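Local coordinates for telomerase reverse transcriptase (Candida albicans SC5314, PDB 6ZDQ), which probably extends chromosome ends as a reverse transcriptase, copying a template within the telomerase RNA into telomeric DNA repeats, at residues A[329-338]-A[496-507]. Sequence-based numbering, arbitrary orientation.
Sequences PKLFILKFDM and DFLLVTPDSNIY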
loop_
_atom_site.group_PDB
_atom_site.type_symbol
_atom_site.label_atom_id
_atom_site.label_comp_id
_atom_site.label_asym_id
_atom_site.label_seq_id
_atom_site.Cartn_x
_atom_site.Cartn_y
_atom_site.Cartn_z
ATOM N N PRO A 329 -11.464 23.388 -28.613
ATOM C CA PRO A 329 -11.162 24.819 -28.507
ATOM C C PRO A 329 -10.203 25.083 -27.349
ATOM O O PRO A 329 -9.735 24.169 -26.673
ATOM C CB PRO A 329 -12.535 25.446 -28.258
ATOM C CG PRO A 329 -13.301 24.377 -27.556
ATOM C CD PRO A 329 -12.823 23.072 -28.138
ATOM N N LYS A 330 -9.913 26.364 -27.129
ATOM C CA LYS A 330 -8.982 26.764 -26.077
ATOM C C LYS A 330 -9.649 26.589 -24.717
ATOM O O LYS A 330 -10.617 27.284 -24.394
ATOM C CB LYS A 330 -8.531 28.207 -26.284
ATOM C CG LYS A 330 -7.198 28.523 -25.624
ATOM C CD LYS A 330 -6.799 29.976 -25.813
ATOM C CE LYS A 330 -5.341 30.184 -25.438
ATOM N NZ LYS A 330 -5.022 29.588 -24.113
ATOM N N LEU A 331 -9.130 25.661 -23.920
ATOM C CA LEU A 331 -9.731 25.278 -22.651
ATOM C C LEU A 331 -9.094 26.039 -21.496
ATOM O O LEU A 331 -7.872 26.212 -21.452
ATOM C CB LEU A 331 -9.583 23.772 -22.426
ATOM C CG LEU A 331 -10.169 22.905 -23.541
ATOM C CD1 LEU A 331 -9.783 21.446 -23.361
ATOM C CD2 LEU A 331 -11.679 23.063 -23.583
ATOM N N PHE A 332 -9.930 26.499 -20.568
ATOM C CA PHE A 332 -9.465 27.131 -19.337
ATOM C C PHE A 332 -9.417 26.067 -18.244
ATOM O O PHE A 332 -10.462 25.610 -17.768
ATOM C CB PHE A 332 -10.380 28.286 -18.939
ATOM C CG PHE A 332 -10.465 29.381 -19.966
ATOM C CD1 PHE A 332 -9.471 30.343 -20.060
ATOM C CD2 PHE A 332 -11.546 29.457 -20.829
ATOM C CE1 PHE A 332 -9.550 31.353 -21.003
ATOM C CE2 PHE A 332 -11.630 30.465 -21.773
ATOM C CZ PHE A 332 -10.631 31.415 -21.860
ATOM N N ILE A 333 -8.210 25.678 -17.844
ATOM C CA ILE A 333 -8.019 24.601 -16.878
ATOM C C ILE A 333 -7.725 25.197 -15.508
ATOM O O ILE A 333 -7.122 26.269 -15.387
ATOM C CB ILE A 333 -6.900 23.635 -17.328
ATOM C CG1 ILE A 333 -7.170 23.126 -18.745
ATOM C CG2 ILE A 333 -6.805 22.445 -16.393
ATOM C CD1 ILE A 333 -6.392 23.843 -19.821
ATOM N N LEU A 334 -8.154 24.489 -14.459
ATOM C CA LEU A 334 -7.973 24.950 -13.082
ATOM C C LEU A 334 -7.695 23.730 -12.206
ATOM O O LEU A 334 -8.609 22.953 -11.913
ATOM C CB LEU A 334 -9.193 25.722 -12.599
ATOM C CG LEU A 334 -9.083 27.245 -12.695
ATOM C CD1 LEU A 334 -10.323 27.899 -12.135
ATOM C CD2 LEU A 334 -7.859 27.747 -11.955
ATOM N N LYS A 335 -6.435 23.566 -11.802
ATOM C CA LYS A 335 -6.011 22.461 -10.947
ATOM C C LYS A 335 -5.647 23.022 -9.577
ATOM O O LYS A 335 -4.691 23.795 -9.451
ATOM C CB LYS A 335 -4.833 21.709 -11.565
ATOM C CG LYS A 335 -4.432 20.444 -10.820
ATOM C CD LYS A 335 -3.273 20.686 -9.865
ATOM C CE LYS A 335 -2.895 19.409 -9.135
ATOM N NZ LYS A 335 -1.746 19.609 -8.212
ATOM N N PHE A 336 -6.410 22.636 -8.555
ATOM C CA PHE A 336 -6.132 23.046 -7.186
ATOM C C PHE A 336 -6.423 21.888 -6.242
ATOM O O PHE A 336 -7.098 20.921 -6.600
ATOM C CB PHE A 336 -6.936 24.293 -6.784
ATOM C CG PHE A 336 -8.427 24.107 -6.835
ATOM C CD1 PHE A 336 -9.109 24.186 -8.038
ATOM C CD2 PHE A 336 -9.149 23.881 -5.674
ATOM C CE1 PHE A 336 -10.481 24.028 -8.084
ATOM C CE2 PHE A 336 -10.522 23.722 -5.714
ATOM C CZ PHE A 336 -11.189 23.799 -6.921
ATOM N N ASP A 337 -5.897 21.998 -5.023
ATOM C CA ASP A 337 -6.038 20.950 -4.023
ATOM C C ASP A 337 -6.175 21.577 -2.642
ATOM O O ASP A 337 -5.865 22.752 -2.434
ATOM C CB ASP A 337 -4.848 19.979 -4.044
ATOM C CG ASP A 337 -3.541 20.649 -3.669
ATOM O OD1 ASP A 337 -3.202 21.688 -4.276
ATOM O OD2 ASP A 337 -2.856 20.139 -2.758
ATOM N N MET A 338 -6.652 20.770 -1.698
ATOM C CA MET A 338 -6.879 21.207 -0.327
ATOM C C MET A 338 -5.738 20.726 0.561
ATOM O O MET A 338 -5.370 19.546 0.524
ATOM C CB MET A 338 -8.215 20.676 0.196
ATOM C CG MET A 338 -9.402 21.011 -0.697
ATOM S SD MET A 338 -9.654 22.785 -0.880
ATOM C CE MET A 338 -10.868 22.826 -2.194
ATOM N N ASP A 496 -7.810 16.659 -4.565
ATOM C CA ASP A 496 -7.365 17.455 -5.699
ATOM C C ASP A 496 -8.528 17.685 -6.658
ATOM O O ASP A 496 -9.309 16.771 -6.941
ATOM C CB ASP A 496 -6.203 16.774 -6.427
ATOM C CG ASP A 496 -4.958 16.642 -5.559
ATOM O OD1 ASP A 496 -4.949 15.781 -4.656
ATOM O OD2 ASP A 496 -3.984 17.393 -5.785
ATOM N N PHE A 497 -8.638 18.914 -7.155
ATOM C CA PHE A 497 -9.747 19.326 -8.003
ATOM C C PHE A 497 -9.233 19.739 -9.375
ATOM O O PHE A 497 -8.118 20.250 -9.514
ATOM C CB PHE A 497 -10.525 20.498 -7.388
ATOM C CG PHE A 497 -11.241 20.162 -6.109
ATOM C CD1 PHE A 497 -10.533 19.957 -4.936
ATOM C CD2 PHE A 497 -12.623 20.081 -6.072
ATOM C CE1 PHE A 497 -11.186 19.656 -3.759
ATOM C CE2 PHE A 497 -13.282 19.783 -4.895
ATOM C CZ PHE A 497 -12.561 19.571 -3.737
ATOM N N LEU A 498 -10.065 19.517 -10.391
ATOM C CA LEU A 498 -9.734 19.883 -11.759
ATOM C C LEU A 498 -10.975 20.432 -12.443
ATOM O O LEU A 498 -12.074 19.898 -12.270
ATOM C CB LEU A 498 -9.189 18.682 -12.542
ATOM C CG LEU A 498 -8.627 18.972 -13.935
ATOM C CD1 LEU A 498 -7.382 19.839 -13.838
ATOM C CD2 LEU A 498 -8.328 17.678 -14.675
ATOM N N LEU A 499 -10.794 21.499 -13.218
ATOM C CA LEU A 499 -11.884 22.101 -13.975
ATOM C C LEU A 499 -11.388 22.430 -15.372
ATOM O O LEU A 499 -10.362 23.098 -15.526
ATOM C CB LEU A 499 -12.415 23.364 -13.286
ATOM C CG LEU A 499 -13.563 24.103 -13.981
ATOM C CD1 LEU A 499 -14.568 24.595 -12.956
ATOM C CD2 LEU A 499 -13.046 25.269 -14.814
ATOM N N VAL A 500 -12.111 21.956 -16.383
ATOM C CA VAL A 500 -11.798 22.230 -17.781
ATOM C C VAL A 500 -13.069 22.723 -18.456
ATOM O O VAL A 500 -14.092 22.028 -18.436
ATOM C CB VAL A 500 -11.246 20.992 -18.507
ATOM C CG1 VAL A 500 -10.934 21.325 -19.952
ATOM C CG2 VAL A 500 -10.005 20.461 -17.799
ATOM N N THR A 501 -13.008 23.918 -19.053
ATOM C CA THR A 501 -14.161 24.449 -19.767
ATOM C C THR A 501 -13.704 25.510 -20.752
ATOM O O THR A 501 -12.761 26.253 -20.448
ATOM C CB THR A 501 -15.199 25.040 -18.804
ATOM O OG1 THR A 501 -16.302 25.566 -19.554
ATOM C CG2 THR A 501 -14.587 26.152 -17.951
ATOM N N PRO A 502 -14.319 25.595 -21.937
ATOM C CA PRO A 502 -14.017 26.719 -22.834
ATOM C C PRO A 502 -14.697 28.015 -22.432
ATOM O O PRO A 502 -14.305 29.078 -22.931
ATOM C CB PRO A 502 -14.529 26.226 -24.195
ATOM C CG PRO A 502 -15.644 25.302 -23.843
ATOM C CD PRO A 502 -15.244 24.629 -22.553
ATOM N N ASP A 503 -15.696 27.962 -21.554
ATOM C CA ASP A 503 -16.401 29.159 -21.112
ATOM C C ASP A 503 -15.532 29.926 -20.123
ATOM O O ASP A 503 -15.124 29.380 -19.092
ATOM C CB ASP A 503 -17.739 28.779 -20.479
ATOM C CG ASP A 503 -18.699 29.954 -20.377
ATOM O OD1 ASP A 503 -18.242 31.117 -20.385
ATOM O OD2 ASP A 503 -19.921 29.711 -20.285
ATOM N N SER A 504 -15.247 31.193 -20.438
ATOM C CA SER A 504 -14.468 32.027 -19.526
ATOM C C SER A 504 -15.291 32.436 -18.310
ATOM O O SER A 504 -14.753 32.568 -17.206
ATOM C CB SER A 504 -13.945 33.262 -20.259
ATOM O OG SER A 504 -15.015 34.065 -20.723
ATOM N N ASN A 505 -16.597 32.654 -18.499
ATOM C CA ASN A 505 -17.457 33.033 -17.381
ATOM C C ASN A 505 -17.494 31.943 -16.316
ATOM O O ASN A 505 -17.564 32.237 -15.116
ATOM C CB ASN A 505 -18.865 33.341 -17.890
ATOM C CG ASN A 505 -19.740 33.974 -16.827
ATOM O OD1 ASN A 505 -20.415 33.280 -16.066
ATOM N ND2 ASN A 505 -19.734 35.301 -16.769
ATOM N N ILE A 506 -17.452 30.677 -16.736
ATOM C CA ILE A 506 -17.373 29.579 -15.778
ATOM C C ILE A 506 -16.017 29.578 -15.081
ATOM O O ILE A 506 -15.922 29.333 -13.872
ATOM C CB ILE A 506 -17.661 28.239 -16.482
ATOM C CG1 ILE A 506 -19.132 28.166 -16.900
ATOM C CG2 ILE A 506 -17.301 27.061 -15.592
ATOM C CD1 ILE A 506 -20.104 28.233 -15.739
ATOM N N TYR A 507 -14.949 29.858 -15.834
ATOM C CA TYR A 507 -13.609 29.914 -15.254
ATOM C C TYR A 507 -13.530 30.934 -14.124
ATOM O O TYR A 507 -12.944 30.659 -13.070
ATOM C CB TYR A 507 -12.594 30.246 -16.352
ATOM C CG TYR A 507 -11.195 30.563 -15.863
ATOM C CD1 TYR A 507 -10.230 29.570 -15.770
ATOM C CD2 TYR A 507 -10.832 31.861 -15.521
ATOM C CE1 TYR A 507 -8.946 29.857 -15.338
ATOM C CE2 TYR A 507 -9.553 32.156 -15.083
ATOM C CZ TYR A 507 -8.616 31.151 -14.994
ATOM O OH TYR A 507 -7.340 31.444 -14.562
#
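Phe336 and Phe497 pair across two antiparallel strands, 332-337 and 496-501, in the sheet of the reverse transcriptase palm. Phe336 N gives a bond to Phe497 O (3.1 Å), and Phe336 O receives Phe497 N. Leu334 and Leu499 are linked in the same two-way manner. Phe332 N donates to Thr501 O (2.8 Å), but the return bond is weak.

Phe497 CB sits over one face of the Phe336 ring, 3.6 Å from its centroid, a CH-pi contact. Phe336 has CG between its backbone N and carbonyl carbon (chi1 61°), which brings the ring under that CB. The two rings are nearly parallel but slid apart. Met338 CE touches Phe497 CE1 (3.5 Å), and SD lies obliquely to that ring, a Met-aromatic contact. On the same face of the sheet, Tyr507 of the following helix rests CD1 against Phe332 CB, and its CE1 meets Leu334 CG (3.7 Å). The Leu334 and Tyr507 side chains cross at about a right angle. Val510 and Leu514 extend this helical cover.

Ile333, Leu498 and Val500 pack on the other face. Helix 307-325 meets Leu498 there through Ile314. Asp337 and Asp496 also lie on this face, at positions consistent with motifs A and C, whose aspartates bind catalytic metals in related polymerases. Asp503 N-caps helix 504-514: its OD1 takes Asn505 N (2.9 Å) from above the carboxylate plane.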